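Local coordinates for TRAP dicarboxylate transporter-DctP subunit (Marinobacter aquaeolei, PDB 4PFI), which probably binds a small organic acid or similar solute in the periplasm and passes it to a TRAP membrane transporter, at residues W159-A164 with N220-I225; N165-T170 with Q234-M239. All blocks are in the same frame, centred on the assembly; numbering follows the deposited sequence.

Overall arrangement
Both contacts involve the same part of the mixed sheet and the chain around it: strand 149-164 supplies one side of contact 1 and then runs into the loop that forms one side of contact 2, while strand 236-239, on the other side of contact 2, pairs antiparallel with strand 149-164. Contact 1 is buried, its centre about 11 Å from the centre of the chain, and combines backbone pairing with apolar packing against the start of helix 222-228. Contact 2 lies farther out, its centre about 21 Å from the same point, and is partly exposed; it is joined by a threonine hydroxyl and a bridging water, with a sodium ion bound at the Gln234-Asn235 end of 234-239. The two meet at Thr163 and Gln234.

Contact 1. Residues W159-A164 with N220-I225; sequences WMTWTA and NPVFAI
Thr161 and Asn220 form an antiparallel hydrogen-bonded pair, which joins strand 149-164 to the last residue of strand 217-220 just where the chain of this periplasmic binding protein fold turns into helix 222-228. Each residue gives its backbone N-H to the other's carbonyl. The bond from Thr161 N to Asn220 O is 2.8 Å long and reaches the oxygen from above the carbonyl plane. Its return partner, Asn220 N to Thr161 O, is longer at 3.1 Å but straighter, with 160° at the hydrogen, and lies in the carbonyl plane.

The Thr161 side chain fits against the helix start atom by atom. Thr161 CB sits 3.4 Å from Asn220 O. With Thr161 OG1 beside the backbone N and opposite the carbonyl carbon (chi1 -70°), the hydroxyl oxygen comes up to Val222 CG2 at 3.6 Å. The methyl branch, Thr161 CG2, goes the other way and meets Ile225 CD1 at 4.1 Å, while also packing on Leu237 of strand 236-239. Ile225 CD1 in turn meets the CG2 of Thr163 tip to tip, and Thr163 OG1 also hydrogen-bonds Gln218 NE2 and Gln234 OE1.

Met160, a selenomethionine, points the opposite way from Thr161. Its chain bends at chi2 and chi3, which lays Met160 SE alongside the proline ring, 3.7 Å from Pro221 CD, and brings CE against Asn220. Pro221 is the N-cap residue, and its O accepts the helical bond from Ile225 N. A water ties the turn to the strand, donating to Trp159 O at 2.8 Å and accepting from Val222 N at 2.9 Å.

Contact 2. Residues N165-T170 with Q234-M239; sequences NNPLRT and QNVLTM. With NA (sodium ion), chain B.
From Asn165 to Leu168 the chain runs only 12° off the direction from Gln234 to Thr238, yet no backbone-to-backbone hydrogen bond links the two, and side chains and a water make the connection. Next to it is a classic beta bulge, in which Asn235 and Val236 both face Ala164 of strand 149-164.

Thr238 holds the loop. With Thr238 OG1 beside its own backbone N (chi1 -61°), the hydroxyl accepts from Leu168 N at 3.2 Å and donates to a water 2.6 Å from OG1. That water gives its own hydrogens to Asn166 O and Val236 O, tying loop and strand together a second time. The methyl of Thr238, CG2, rests 3.5 Å from Leu168 O. A valine here would probably leave the Leu168 N-H without its acceptor and the water without its donor.

Val236 fills the middle: CB approaches Asn166 O, CG1 packs 3.7 Å from Pro167 CA, and CG2 lies against the peptide between those two loop residues.

Toward the bulge, Asn165 crosses Asn235 obliquely, the two amide planes 55° apart. Asn165 OD1 sits over the face of the Asn235 amide, 3.5 Å from Asn235 CG, while a sodium ion binds the oxygen end of the same amide, close to its plane. Two waters and Gly298 O also coordinate the ion. Its two ligands from 234-239 are Gln234 O at 2.4 Å and Asn235 OD1, 2.3 Å from the metal.

Contact 1. Residues W159-A164 with N220-I225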
loop_
_atom_site.group_PDB
_atom_site.type_symbol
_atom_site.label_atom_id
_atom_site.label_comp_id
_atom_site.label_asym_id
_atom_site.label_seq_id
_atom_site.Cartn_x
_atom_site.Cartn_y
_atom_site.Cartn_z
ATOM N N TRP A 159 -0.257 8.656 -0.543
ATOM C CA TRP A 159 -0.004 8.964 0.846
ATOM C C TRP A 159 -1.127 8.413 1.733
ATOM O O TRP A 159 -2.304 8.659 1.460
ATOM C CB TRP A 159 0.039 10.478 1.001
ATOM C CG TRP A 159 1.339 11.102 0.635
ATOM C CD1 TRP A 159 1.569 11.981 -0.369
ATOM C CD2 TRP A 159 2.603 10.880 1.278
ATOM N NE1 TRP A 159 2.909 12.324 -0.403
ATOM C CE2 TRP A 159 3.563 11.665 0.599
ATOM C CE3 TRP A 159 3.010 10.098 2.361
ATOM C CZ2 TRP A 159 4.908 11.694 0.968
ATOM C CZ3 TRP A 159 4.349 10.118 2.723
ATOM C CH2 TRP A 159 5.283 10.919 2.030
HETATM N N MSE A 160 -0.791 7.710 2.811
HETATM C CA MSE A 160 -1.806 7.357 3.822
HETATM C C MSE A 160 -2.355 8.669 4.420
HETATM O O MSE A 160 -1.597 9.600 4.682
HETATM C CB MSE A 160 -1.241 6.464 4.926
HETATM C CG MSE A 160 -0.744 5.108 4.427
HETATM SE SE MSE A 160 -2.203 3.958 3.808
HETATM C CE MSE A 160 -2.870 3.318 5.554
ATOM N N THR A 161 -3.660 8.732 4.639
ATOM C CA THR A 161 -4.291 9.928 5.173
ATOM C C THR A 161 -5.083 9.550 6.419
ATOM O O THR A 161 -5.619 8.452 6.496
ATOM C CB THR A 161 -5.211 10.547 4.113
ATOM O OG1 THR A 161 -4.409 11.101 3.046
ATOM C CG2 THR A 161 -6.080 11.639 4.721
ATOM N N TRP A 162 -5.110 10.413 7.427
ATOM C CA TRP A 162 -5.765 10.075 8.687
ATOM C C TRP A 162 -7.139 10.764 8.755
ATOM O O TRP A 162 -7.275 11.903 8.314
ATOM C CB TRP A 162 -4.934 10.571 9.863
ATOM C CG TRP A 162 -3.552 10.026 9.961
ATOM C CD1 TRP A 162 -3.053 8.951 9.315
ATOM C CD2 TRP A 162 -2.497 10.525 10.776
ATOM N NE1 TRP A 162 -1.740 8.728 9.685
ATOM C CE2 TRP A 162 -1.375 9.693 10.581
ATOM C CE3 TRP A 162 -2.379 11.601 11.652
ATOM C CZ2 TRP A 162 -0.169 9.898 11.222
ATOM C CZ3 TRP A 162 -1.170 11.804 12.292
ATOM C CH2 TRP A 162 -0.089 10.955 12.078
ATOM N N THR A 163 -8.149 10.085 9.295
ATOM C CA THR A 163 -9.410 10.731 9.624
ATOM C C THR A 163 -9.752 10.473 11.087
ATOM O O THR A 163 -9.326 9.480 11.686
ATOM C CB THR A 163 -10.612 10.227 8.755
ATOM O OG1 THR A 163 -10.895 8.856 9.038
ATOM C CG2 THR A 163 -10.320 10.325 7.309
ATOM N N ALA A 164 -10.522 11.403 11.638
ATOM C CA ALA A 164 -11.046 11.312 12.964
ATOM C C ALA A 164 -12.101 12.413 13.126
ATOM O O ALA A 164 -12.435 13.130 12.173
ATOM C CB ALA A 164 -9.936 11.483 13.981
ATOM N N ASN A 220 -5.931 5.548 5.597
ATOM C CA ASN A 220 -6.065 4.973 4.258
ATOM C C ASN A 220 -5.764 6.071 3.259
ATOM O O ASN A 220 -5.853 7.251 3.595
ATOM C CB ASN A 220 -7.509 4.494 4.011
ATOM C CG ASN A 220 -7.683 3.028 4.261
ATOM O OD1 ASN A 220 -7.065 2.220 3.590
ATOM N ND2 ASN A 220 -8.496 2.674 5.250
ATOM N N PRO A 221 -5.443 5.690 2.019
ATOM C CA PRO A 221 -5.319 6.712 0.980
ATOM C C PRO A 221 -6.690 7.330 0.660
ATOM O O PRO A 221 -7.741 6.710 0.877
ATOM C CB PRO A 221 -4.727 5.954 -0.219
ATOM C CG PRO A 221 -5.017 4.512 0.034
ATOM C CD PRO A 221 -5.110 4.338 1.525
ATOM N N VAL A 222 -6.667 8.573 0.197
ATOM C CA VAL A 222 -7.871 9.339 -0.041
ATOM C C VAL A 222 -8.899 8.620 -0.935
ATOM O O VAL A 222 -10.094 8.683 -0.644
ATOM C CB VAL A 222 -7.511 10.712 -0.644
ATOM C CG1 VAL A 222 -8.732 11.395 -1.210
ATOM C CG2 VAL A 222 -6.890 11.579 0.426
ATOM N N PHE A 223 -8.467 7.936 -2.001
ATOM C CA PHE A 223 -9.443 7.248 -2.851
ATOM C C PHE A 223 -10.185 6.162 -2.111
ATOM O O PHE A 223 -11.335 5.918 -2.398
ATOM C CB PHE A 223 -8.853 6.662 -4.155
ATOM C CG PHE A 223 -7.962 5.496 -3.956
ATOM C CD1 PHE A 223 -8.456 4.192 -3.978
ATOM C CD2 PHE A 223 -6.582 5.697 -3.755
ATOM C CE1 PHE A 223 -7.546 3.086 -3.800
ATOM C CE2 PHE A 223 -5.710 4.634 -3.571
ATOM C CZ PHE A 223 -6.185 3.325 -3.595
ATOM N N ALA A 224 -9.518 5.478 -1.190
ATOM C CA ALA A 224 -10.178 4.415 -0.450
ATOM C C ALA A 224 -11.188 5.027 0.567
ATOM O O ALA A 224 -12.288 4.497 0.771
ATOM C CB ALA A 224 -9.162 3.549 0.251
ATOM N N ILE A 225 -10.815 6.159 1.172
ATOM C CA ILE A 225 -11.700 6.883 2.079
ATOM C C ILE A 225 -12.992 7.335 1.361
ATOM O O ILE A 225 -14.100 7.156 1.878
ATOM C CB ILE A 225 -10.969 8.099 2.668
ATOM C CG1 ILE A 225 -9.871 7.609 3.625
ATOM C CG2 ILE A 225 -11.939 9.030 3.384
ATOM C CD1 ILE A 225 -8.865 8.688 4.017
HETATM O O HOH W 1 -4.090 9.789 -0.384
#

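Contact 2. Residues N165-T170 with Q234-M239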
loop_
_atom_site.group_PDB
_atom_site.type_symbol
_atom_site.label_atom_id
_atom_site.label_comp_id
_atom_site.label_asym_id
_atom_site.label_seq_id
_atom_site.Cartn_x
_atom_site.Cartn_y
_atom_site.Cartn_z
ATOM N N ASN A 165 -12.619 12.537 14.348
ATOM C CA ASN A 165 -13.524 13.619 14.664
ATOM C C ASN A 165 -12.850 14.762 15.409
ATOM O O ASN A 165 -13.509 15.549 16.074
ATOM C CB ASN A 165 -14.755 13.087 15.376
ATOM C CG ASN A 165 -15.728 12.486 14.408
ATOM O OD1 ASN A 165 -15.888 12.988 13.293
ATOM N ND2 ASN A 165 -16.361 11.394 14.798
ATOM N N ASN A 166 -11.527 14.843 15.269
ATOM C CA ASN A 166 -10.743 15.980 15.735
ATOM C C ASN A 166 -9.435 15.997 14.968
ATOM O O ASN A 166 -9.090 15.009 14.331
ATOM C CB ASN A 166 -10.478 15.893 17.251
ATOM C CG ASN A 166 -10.025 14.519 17.691
ATOM O OD1 ASN A 166 -10.838 13.646 18.037
ATOM N ND2 ASN A 166 -8.723 14.299 17.652
ATOM N N PRO A 167 -8.703 17.117 15.005
ATOM C CA PRO A 167 -7.420 17.136 14.288
ATOM C C PRO A 167 -6.390 16.273 15.001
ATOM O O PRO A 167 -6.494 16.092 16.202
ATOM C CB PRO A 167 -6.997 18.618 14.311
ATOM C CG PRO A 167 -8.222 19.389 14.791
ATOM C CD PRO A 167 -8.997 18.407 15.651
ATOM N N LEU A 168 -5.425 15.733 14.265
ATOM C CA LEU A 168 -4.402 14.879 14.842
ATOM C C LEU A 168 -3.043 15.562 14.632
ATOM O O LEU A 168 -2.254 15.143 13.781
ATOM C CB LEU A 168 -4.441 13.502 14.197
ATOM C CG LEU A 168 -5.749 12.731 14.430
ATOM C CD1 LEU A 168 -5.917 11.589 13.444
ATOM C CD2 LEU A 168 -5.828 12.193 15.862
ATOM N N ARG A 169 -2.796 16.628 15.405
ATOM C CA ARG A 169 -1.618 17.466 15.215
ATOM C C ARG A 169 -0.414 17.046 16.053
ATOM O O ARG A 169 0.719 17.319 15.677
ATOM C CB ARG A 169 -1.952 18.920 15.541
ATOM C CG ARG A 169 -3.006 19.517 14.647
ATOM C CD ARG A 169 -3.517 20.844 15.219
ATOM N NE ARG A 169 -4.410 21.504 14.277
ATOM C CZ ARG A 169 -3.997 22.060 13.141
ATOM N NH1 ARG A 169 -2.701 22.030 12.827
ATOM N NH2 ARG A 169 -4.879 22.629 12.320
ATOM N N THR A 170 -0.663 16.416 17.197
ATOM C CA THR A 170 0.420 15.931 18.058
ATOM C C THR A 170 0.103 14.512 18.511
ATOM O O THR A 170 -1.046 14.104 18.475
ATOM C CB THR A 170 0.618 16.820 19.298
ATOM O OG1 THR A 170 -0.498 16.657 20.182
ATOM C CG2 THR A 170 0.723 18.274 18.896
ATOM N N GLN A 234 -16.858 11.326 9.427
ATOM C CA GLN A 234 -15.670 11.908 10.023
ATOM C C GLN A 234 -15.712 13.443 9.812
ATOM O O GLN A 234 -16.466 13.946 8.978
ATOM C CB GLN A 234 -14.384 11.287 9.440
ATOM C CG GLN A 234 -14.191 9.767 9.605
ATOM C CD GLN A 234 -13.640 9.382 10.979
ATOM O OE1 GLN A 234 -12.472 8.964 11.121
ATOM N NE2 GLN A 234 -14.482 9.495 12.003
ATOM N N ASN A 235 -14.934 14.178 10.582
ATOM C CA ASN A 235 -14.923 15.648 10.532
ATOM C C ASN A 235 -13.572 16.220 10.118
ATOM O O ASN A 235 -13.496 17.339 9.604
ATOM C CB ASN A 235 -15.321 16.226 11.900
ATOM C CG ASN A 235 -16.849 16.171 12.154
ATOM O OD1 ASN A 235 -17.663 16.085 11.233
ATOM N ND2 ASN A 235 -17.217 16.261 13.412
ATOM N N VAL A 236 -12.499 15.462 10.315
ATOM C CA VAL A 236 -11.202 16.009 10.040
ATOM C C VAL A 236 -10.317 15.017 9.293
ATOM O O VAL A 236 -10.083 13.907 9.752
ATOM C CB VAL A 236 -10.478 16.468 11.340
ATOM C CG1 VAL A 236 -9.134 17.069 10.992
ATOM C CG2 VAL A 236 -11.329 17.444 12.137
ATOM N N LEU A 237 -9.835 15.443 8.134
ATOM C CA LEU A 237 -8.843 14.698 7.369
ATOM C C LEU A 237 -7.446 15.263 7.668
ATOM O O LEU A 237 -7.167 16.410 7.302
ATOM C CB LEU A 237 -9.161 14.871 5.889
ATOM C CG LEU A 237 -8.639 13.773 4.980
ATOM C CD1 LEU A 237 -9.827 12.942 4.619
ATOM C CD2 LEU A 237 -7.994 14.341 3.747
ATOM N N THR A 238 -6.589 14.521 8.372
ATOM C CA THR A 238 -5.244 15.038 8.684
ATOM C C THR A 238 -4.187 14.396 7.761
ATOM O O THR A 238 -4.070 13.185 7.691
ATOM C CB THR A 238 -4.814 14.793 10.184
ATOM O OG1 THR A 238 -5.704 15.462 11.084
ATOM C CG2 THR A 238 -3.426 15.302 10.448
HETATM N N MSE A 239 -3.406 15.220 7.082
HETATM C CA MSE A 239 -2.409 14.728 6.155
HETATM C C MSE A 239 -1.039 14.922 6.807
HETATM O O MSE A 239 -0.503 16.030 6.864
HETATM C CB MSE A 239 -2.573 15.452 4.818
HETATM C CG MSE A 239 -4.117 15.580 4.433
HETATM SE SE MSE A 239 -4.358 16.099 2.590
HETATM C CE MSE A 239 -5.065 14.435 1.849
HETATM NA NA NA B . -18.249 15.605 9.030
HETATM O O HOH W 2 -7.879 14.146 11.664
HETATM O O HOH W 3 -18.662 14.909 6.667
HETATM O O HOH W 4 -19.778 13.842 10.110
#